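Long-range contacts in NanS-p (Escherichia phage vB_EcoP_24B, PDB 6YP6), which is part of a phage carbohydrate esterase, probably one acting on O-acetylated sialic acids, and probably binds carbohydrate: residues G27-V32 against A42-K47; Q72-K78 against W152-R158. All blocks are in the same frame, centred on the assembly; numbering follows the deposited sequence.

Contact 1 of 2, residues G27-V32 against A42-K47; sequences GRAEVV and AVKLTK
Glu30 and Lys44 face each other as a hydrogen-bonded antiparallel pair, bonded in both directions. Lys44 N reaches Glu30 O at 2.8 Å with an almost straight N-H...O angle of 179°, and Glu30 N returns a bond to Lys44 O. Arg28 with Thr46 and Val32 with Ala42 repeat the pattern, giving six backbone bonds in all. Between these rungs the CA hydrogens of Ala29, Val31, Val43 and Leu45 lean on the same carbonyl oxygens; Leu45 CA, for example, stands 3.4 Å from Arg28 O.

Glu30 and Lys44 also meet through their side chains, but by way of water. Both chains run fully extended from a CG opposite the backbone nitrogen (chi1 -176° and 176°), which carries their ends off the same face. There one water donates to Glu30 OE1 at 3.0 Å and accepts from Lys44 NZ at 3.2 Å, bridging charges too far apart for direct contact. Arg28, on the same strand as Glu30, adds a long, purely electrostatic pairing: OE1 sits over the guanidinium face with no N-H aimed at it.

Apolar contacts lie on both faces. On the face of Ala29 and Val31, Ala29 CB touches two branches of the partner strand, Leu45 CD2 (3.6 Å) and Val43 CG2 (3.8 Å). On the other, Val32 CG1 crosses the base of Lys44 obliquely, 4.1 Å from its CB. At the open end Gly27 CA rests on Lys47 CB, while in one of two conformers the Lys47 ammonium turns away to a salt bridge with Asp198. Strand 207-216 continues the sheet through Ile209 and Val207, bonded to Val43 and Leu45. Consecutive and antiparallel, strands 28-33 and 41-46 form a β-hairpin, at the sheet's margin because 28-33 pairs with 41-46 alone.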
loop_
_atom_site.group_PDB
_atom_site.type_symbol
_atom_site.label_atom_id
_atom_site.label_comp_id
_atom_site.label_asym_id
_atom_site.label_seq_id
_atom_site.Cartn_x
_atom_site.Cartn_y
_atom_site.Cartn_z
ATOM N N GLY A 27 -15.578 5.782 6.077
ATOM C CA GLY A 27 -15.869 4.376 6.055
ATOM C C GLY A 27 -15.991 3.713 7.416
ATOM O O GLY A 27 -16.281 4.338 8.442
ATOM N N ARG A 28 -15.805 2.397 7.385
ATOM C CA ARG A 28 -15.964 1.526 8.534
ATOM C C ARG A 28 -14.829 0.518 8.522
ATOM O O ARG A 28 -14.447 0.020 7.461
ATOM C CB ARG A 28 -17.298 0.779 8.460
ATOM C CG ARG A 28 -17.541 -0.121 9.648
ATOM C CD ARG A 28 -18.831 -0.895 9.542
ATOM N NE ARG A 28 -19.002 -1.728 10.727
ATOM C CZ ARG A 28 -19.859 -2.737 10.825
ATOM N NH1 ARG A 28 -20.641 -3.055 9.803
ATOM N NH2 ARG A 28 -19.925 -3.432 11.952
ATOM N N ALA A 29 -14.284 0.236 9.702
ATOM C CA ALA A 29 -13.275 -0.802 9.894
ATOM C C ALA A 29 -13.847 -1.755 10.933
ATOM O O ALA A 29 -13.994 -1.382 12.102
ATOM C CB ALA A 29 -11.959 -0.195 10.373
ATOM N N GLU A 30 -14.178 -2.974 10.517
ATOM C CA GLU A 30 -14.772 -3.966 11.404
ATOM C C GLU A 30 -13.808 -5.132 11.555
ATOM O O GLU A 30 -13.459 -5.772 10.562
ATOM C CB GLU A 30 -16.094 -4.478 10.831
ATOM C CG GLU A 30 -16.803 -5.441 11.767
ATOM C CD GLU A 30 -17.936 -6.210 11.119
ATOM O OE1 GLU A 30 -18.222 -5.998 9.926
ATOM O OE2 GLU A 30 -18.558 -7.045 11.814
ATOM N N VAL A 31 -13.396 -5.425 12.787
ATOM C CA VAL A 31 -12.568 -6.602 13.021
ATOM C C VAL A 31 -13.452 -7.833 12.901
ATOM O O VAL A 31 -14.500 -7.930 13.550
ATOM C CB VAL A 31 -11.872 -6.517 14.387
ATOM C CG1 VAL A 31 -11.032 -7.762 14.623
ATOM C CG2 VAL A 31 -11.007 -5.269 14.464
ATOM N N VAL A 32 -13.037 -8.775 12.056
ATOM C CA VAL A 32 -13.846 -9.931 11.706
ATOM C C VAL A 32 -13.022 -11.194 11.877
ATOM O O VAL A 32 -11.796 -11.157 11.970
ATOM C CB VAL A 32 -14.387 -9.865 10.264
ATOM C CG1 VAL A 32 -15.351 -8.710 10.121
ATOM C CG2 VAL A 32 -13.247 -9.766 9.251
ATOM N N ALA A 42 -9.058 -10.538 10.832
ATOM C CA ALA A 42 -8.774 -9.559 9.792
ATOM C C ALA A 42 -9.588 -8.317 10.128
ATOM O O ALA A 42 -10.478 -8.355 10.973
ATOM C CB ALA A 42 -9.168 -10.093 8.415
ATOM N N VAL A 43 -9.277 -7.208 9.472
ATOM C CA VAL A 43 -10.115 -6.016 9.554
ATOM C C VAL A 43 -10.725 -5.768 8.184
ATOM O O VAL A 43 -10.022 -5.747 7.170
ATOM C CB VAL A 43 -9.384 -4.799 10.146
ATOM C CG1 VAL A 43 -8.319 -4.260 9.209
ATOM C CG2 VAL A 43 -10.396 -3.696 10.512
ATOM N N LYS A 44 -12.038 -5.644 8.153
ATOM C CA LYS A 44 -12.805 -5.447 6.936
ATOM C C LYS A 44 -13.071 -3.961 6.765
ATOM O O LYS A 44 -13.657 -3.319 7.645
ATOM C CB LYS A 44 -14.115 -6.215 7.044
ATOM C CG LYS A 44 -15.075 -6.035 5.882
ATOM C CD LYS A 44 -16.301 -6.937 6.073
ATOM C CE LYS A 44 -17.439 -6.609 5.121
ATOM N NZ LYS A 44 -18.655 -7.425 5.405
ATOM N N LEU A 45 -12.640 -3.429 5.631
ATOM C CA LEU A 45 -12.723 -2.008 5.330
ATOM C C LEU A 45 -13.753 -1.795 4.234
ATOM O O LEU A 45 -13.656 -2.365 3.139
ATOM C CB LEU A 45 -11.358 -1.474 4.900
ATOM C CG LEU A 45 -10.227 -1.756 5.906
ATOM C CD1 LEU A 45 -8.910 -1.255 5.347
ATOM C CD2 LEU A 45 -10.473 -1.148 7.250
ATOM N N THR A 46 -14.748 -0.978 4.552
ATOM C CA THR A 46 -15.838 -0.646 3.660
ATOM C C THR A 46 -16.179 0.827 3.839
ATOM O O THR A 46 -15.666 1.510 4.730
ATOM C CB THR A 46 -17.108 -1.460 3.981
ATOM O OG1 THR A 46 -17.535 -1.195 5.327
ATOM C CG2 THR A 46 -16.869 -2.952 3.788
ATOM N N LYS A 47 -17.073 1.311 2.985
ATOM C CA LYS A 47 -17.643 2.643 3.140
ATOM C C LYS A 47 -19.001 2.664 2.449
ATOM O O LYS A 47 -19.362 1.742 1.715
ATOM C CB LYS A 47 -16.693 3.740 2.629
ATOM C CG LYS A 47 -16.091 3.528 1.236
ATOM C CD LYS A 47 -17.063 3.913 0.126
ATOM C CE LYS A 47 -16.464 3.684 -1.260
ATOM N NZ LYS A 47 -15.516 4.740 -1.667
HETATM O O HOH W 1 -19.035 -8.426 8.380
#

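Contact 2 of 2, residues Q72-K78 against W152-R158; sequences QIRCRFK and WHTLAFR
Within a β-sandwich, the segments Q72-K78 and W152-R158 run antiparallel in one of the two sheets, with Trp152 gripped between side chains of the neighbouring strand. The Arg76 guanidinium lies flat on one face of the indole, with centres 4.2 Å apart and planes at 13°, shifted toward the five-membered ring in an off-centre cation-π stack. Arg76 NH2 lies 3.5 Å from Trp152 CG and as near to its CB. Arg76 gets there by an extended chain with CG opposite its backbone nitrogen (chi1 -180°), and Thr154 CG2 packs 3.8 Å from its CD. Lys78 covers the opposite indole face, its CB 3.7 Å from the centroid of the six-membered ring in a CH-π contact. Polar anchors outside the pair fix these groups: Asp210 takes Arg76 NH1, and Asp34 holds both Lys78 NZ and Trp152 NE1.

Six backbone hydrogen bonds join Ile73 with Phe157, Cys75 with Leu155 and Phe77 with His153, two to each pair. The side chains of these six residues make up the other, buried face and form part of the core between the two sheets, with His153 a polar exception: Ile73, Cys75 and Phe77 touch strand 88-95 of the second sheet, Leu155 packs on Ile119, and Phe157 stacks on Phe117. The Phe77 ring presents a face to His153 CB, 3.9 Å from CZ, and its edge to Leu155 CB. Both imidazole nitrogens of His153 are engaged by aspartates, ND1 by Asp172 and NE2 by Asp149.

Back on the face of Trp152, Ala156 CB packs 4.0 Å from Arg74 CB, whose guanidinium turns away to Glu215. At the far end Gln72, in one of two conformers, runs beside Arg158, its NE2 3.5 Å from Arg158 CD and the amide and guanidinium planes 28° apart. Arg158 NH1 gives a hydrogen bond to a water at 2.9 Å and also pairs with Asp175.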
loop_
_atom_site.group_PDB
_atom_site.type_symbol
_atom_site.label_atom_id
_atom_site.label_comp_id
_atom_site.label_asym_id
_atom_site.label_seq_id
_atom_site.Cartn_x
_atom_site.Cartn_y
_atom_site.Cartn_z
ATOM N N GLN A 72 11.340 -3.367 3.639
ATOM C CA GLN A 72 10.158 -3.655 2.843
ATOM C C GLN A 72 8.952 -2.882 3.355
ATOM O O GLN A 72 8.840 -2.578 4.544
ATOM C CB GLN A 72 9.806 -5.150 2.860
ATOM C CG GLN A 72 10.868 -6.079 2.320
ATOM C CD GLN A 72 10.299 -7.437 1.990
ATOM O OE1 GLN A 72 9.323 -7.885 2.596
ATOM N NE2 GLN A 72 10.876 -8.081 0.997
ATOM N N ILE A 73 8.046 -2.574 2.427
ATOM C CA ILE A 73 6.674 -2.166 2.706
ATOM C C ILE A 73 5.818 -3.373 2.340
ATOM O O ILE A 73 5.957 -3.896 1.232
ATOM C CB ILE A 73 6.275 -0.967 1.829
ATOM C CG1 ILE A 73 7.243 0.212 1.989
ATOM C CG2 ILE A 73 4.821 -0.562 2.100
ATOM C CD1 ILE A 73 7.024 1.328 0.982
ATOM N N ARG A 74 4.956 -3.835 3.249
ATOM C CA ARG A 74 4.226 -5.076 2.996
ATOM C C ARG A 74 2.783 -5.000 3.475
ATOM O O ARG A 74 2.440 -4.268 4.410
ATOM C CB ARG A 74 4.909 -6.306 3.611
ATOM C CG ARG A 74 5.144 -6.233 5.082
ATOM C CD ARG A 74 5.644 -7.574 5.583
ATOM N NE ARG A 74 5.999 -7.578 7.000
ATOM C CZ ARG A 74 5.153 -7.835 7.996
ATOM N NH1 ARG A 74 3.876 -8.072 7.758
ATOM N NH2 ARG A 74 5.595 -7.835 9.243
ATOM N N CYS A 75 1.940 -5.804 2.831
ATOM C CA CYS A 75 0.550 -5.949 3.221
ATOM C C CYS A 75 0.051 -7.328 2.818
ATOM O O CYS A 75 0.330 -7.791 1.714
ATOM C CB CYS A 75 -0.298 -4.879 2.525
ATOM S SG CYS A 75 -2.088 -4.938 2.826
ATOM N N ARG A 76 -0.727 -7.947 3.698
ATOM C CA ARG A 76 -1.470 -9.164 3.387
ATOM C C ARG A 76 -2.954 -8.815 3.432
ATOM O O ARG A 76 -3.431 -8.236 4.421
ATOM C CB ARG A 76 -1.108 -10.286 4.363
ATOM C CG ARG A 76 -1.857 -11.586 4.082
ATOM C CD ARG A 76 -1.216 -12.788 4.757
ATOM N NE ARG A 76 -1.846 -14.050 4.350
ATOM C CZ ARG A 76 -2.817 -14.684 5.014
ATOM N NH1 ARG A 76 -3.305 -14.211 6.156
ATOM N NH2 ARG A 76 -3.299 -15.819 4.532
ATOM N N PHE A 77 -3.676 -9.157 2.361
ATOM C CA PHE A 77 -5.035 -8.669 2.158
ATOM C C PHE A 77 -5.828 -9.682 1.348
ATOM O O PHE A 77 -5.272 -10.539 0.663
ATOM C CB PHE A 77 -5.028 -7.297 1.433
ATOM C CG PHE A 77 -4.579 -7.395 0.006
ATOM C CD1 PHE A 77 -3.226 -7.424 -0.311
ATOM C CD2 PHE A 77 -5.501 -7.519 -1.018
ATOM C CE1 PHE A 77 -2.817 -7.572 -1.630
ATOM C CE2 PHE A 77 -5.090 -7.664 -2.331
ATOM C CZ PHE A 77 -3.747 -7.684 -2.639
ATOM N N LYS A 78 -7.146 -9.535 1.407
ATOM C CA LYS A 78 -8.082 -10.388 0.692
ATOM C C LYS A 78 -9.169 -9.484 0.146
ATOM O O LYS A 78 -9.750 -8.690 0.888
ATOM C CB LYS A 78 -8.668 -11.452 1.634
ATOM C CG LYS A 78 -9.929 -12.132 1.134
ATOM C CD LYS A 78 -10.211 -13.424 1.956
ATOM C CE LYS A 78 -11.632 -13.547 2.432
ATOM N NZ LYS A 78 -11.823 -14.934 2.885
ATOM N N TRP A 152 -6.681 -14.835 -0.091
ATOM C CA TRP A 152 -5.630 -14.013 0.484
ATOM C C TRP A 152 -4.457 -13.875 -0.480
ATOM O O TRP A 152 -4.084 -14.822 -1.186
ATOM C CB TRP A 152 -5.144 -14.622 1.805
ATOM C CG TRP A 152 -6.103 -14.446 2.924
ATOM C CD1 TRP A 152 -7.006 -15.349 3.395
ATOM C CD2 TRP A 152 -6.266 -13.265 3.709
ATOM N NE1 TRP A 152 -7.724 -14.797 4.436
ATOM C CE2 TRP A 152 -7.289 -13.514 4.639
ATOM C CE3 TRP A 152 -5.654 -12.011 3.706
ATOM C CZ2 TRP A 152 -7.707 -12.556 5.558
ATOM C CZ3 TRP A 152 -6.077 -11.073 4.613
ATOM C CH2 TRP A 152 -7.090 -11.346 5.532
ATOM N N HIS A 153 -3.847 -12.688 -0.454
ATOM C CA HIS A 153 -2.660 -12.366 -1.228
ATOM C C HIS A 153 -1.693 -11.578 -0.361
ATOM O O HIS A 153 -2.091 -10.950 0.627
ATOM C CB HIS A 153 -3.015 -11.554 -2.478
ATOM C CG HIS A 153 -3.877 -12.320 -3.417
ATOM N ND1 HIS A 153 -3.373 -13.263 -4.280
ATOM C CD2 HIS A 153 -5.220 -12.360 -3.557
ATOM C CE1 HIS A 153 -4.373 -13.835 -4.929
ATOM N NE2 HIS A 153 -5.502 -13.289 -4.521
ATOM N N THR A 154 -0.429 -11.593 -0.762
ATOM C CA THR A 154 0.579 -10.759 -0.141
ATOM C C THR A 154 1.228 -9.869 -1.186
ATOM O O THR A 154 1.398 -10.252 -2.351
ATOM C CB THR A 154 1.651 -11.587 0.588
ATOM O OG1 THR A 154 2.345 -12.422 -0.346
ATOM C CG2 THR A 154 1.023 -12.440 1.666
ATOM N N LEU A 155 1.600 -8.669 -0.749
ATOM C CA LEU A 155 2.272 -7.714 -1.609
ATOM C C LEU A 155 3.373 -7.064 -0.793
ATOM O O LEU A 155 3.124 -6.632 0.334
ATOM C CB LEU A 155 1.279 -6.652 -2.096
ATOM C CG LEU A 155 1.852 -5.538 -2.968
ATOM C CD1 LEU A 155 2.456 -6.090 -4.240
ATOM C CD2 LEU A 155 0.757 -4.518 -3.302
ATOM N N ALA A 156 4.571 -6.978 -1.336
ATOM C CA ALA A 156 5.652 -6.265 -0.680
ATOM C C ALA A 156 6.422 -5.483 -1.726
ATOM O O ALA A 156 6.405 -5.812 -2.919
ATOM C CB ALA A 156 6.576 -7.198 0.097
ATOM N N PHE A 157 7.107 -4.446 -1.249
ATOM C CA PHE A 157 8.005 -3.621 -2.052
ATOM C C PHE A 157 9.328 -3.619 -1.310
ATOM O O PHE A 157 9.418 -3.078 -0.208
ATOM C CB PHE A 157 7.430 -2.220 -2.211
ATOM C CG PHE A 157 6.114 -2.232 -2.913
ATOM C CD1 PHE A 157 6.062 -2.249 -4.296
ATOM C CD2 PHE A 157 4.934 -2.308 -2.206
ATOM C CE1 PHE A 157 4.853 -2.304 -4.963
ATOM C CE2 PHE A 157 3.720 -2.348 -2.867
ATOM C CZ PHE A 157 3.684 -2.354 -4.252
ATOM N N ARG A 158 10.330 -4.271 -1.889
ATOM C CA ARG A 158 11.618 -4.488 -1.248
ATOM C C ARG A 158 12.625 -3.445 -1.715
ATOM O O ARG A 158 12.859 -3.288 -2.921
ATOM C CB ARG A 158 12.149 -5.898 -1.530
ATOM C CG ARG A 158 13.386 -6.247 -0.717
ATOM C CD ARG A 158 13.826 -7.711 -0.876
ATOM N NE ARG A 158 14.251 -7.975 -2.247
ATOM C CZ ARG A 158 13.657 -8.802 -3.104
ATOM N NH1 ARG A 158 12.605 -9.541 -2.750
ATOM N NH2 ARG A 158 14.129 -8.886 -4.337
HETATM O O HOH W 2 11.472 -10.294 -0.133
#

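Contacts 1 and 2 belong to the same antiparallel sheet, with centres about 18 Å apart. Strand 207-216 lies between them, pairing with strand 41-46 of contact 1 on one side and strand 71-79 of contact 2 on the other. They touch directly where Ala42 CB packs 3.8 Å from Trp152 CH2. The loop joining the hairpin strands of contact 1 also reaches into contact 2: Asp34, already a partner of Trp152 and Lys78, belongs to this loop, and Glu36 O accepts from Arg76 NH1. The hairpin turn is thereby tied to the stacked cluster of contact 2. Along the chain contact 1 is completed before contact 2 begins.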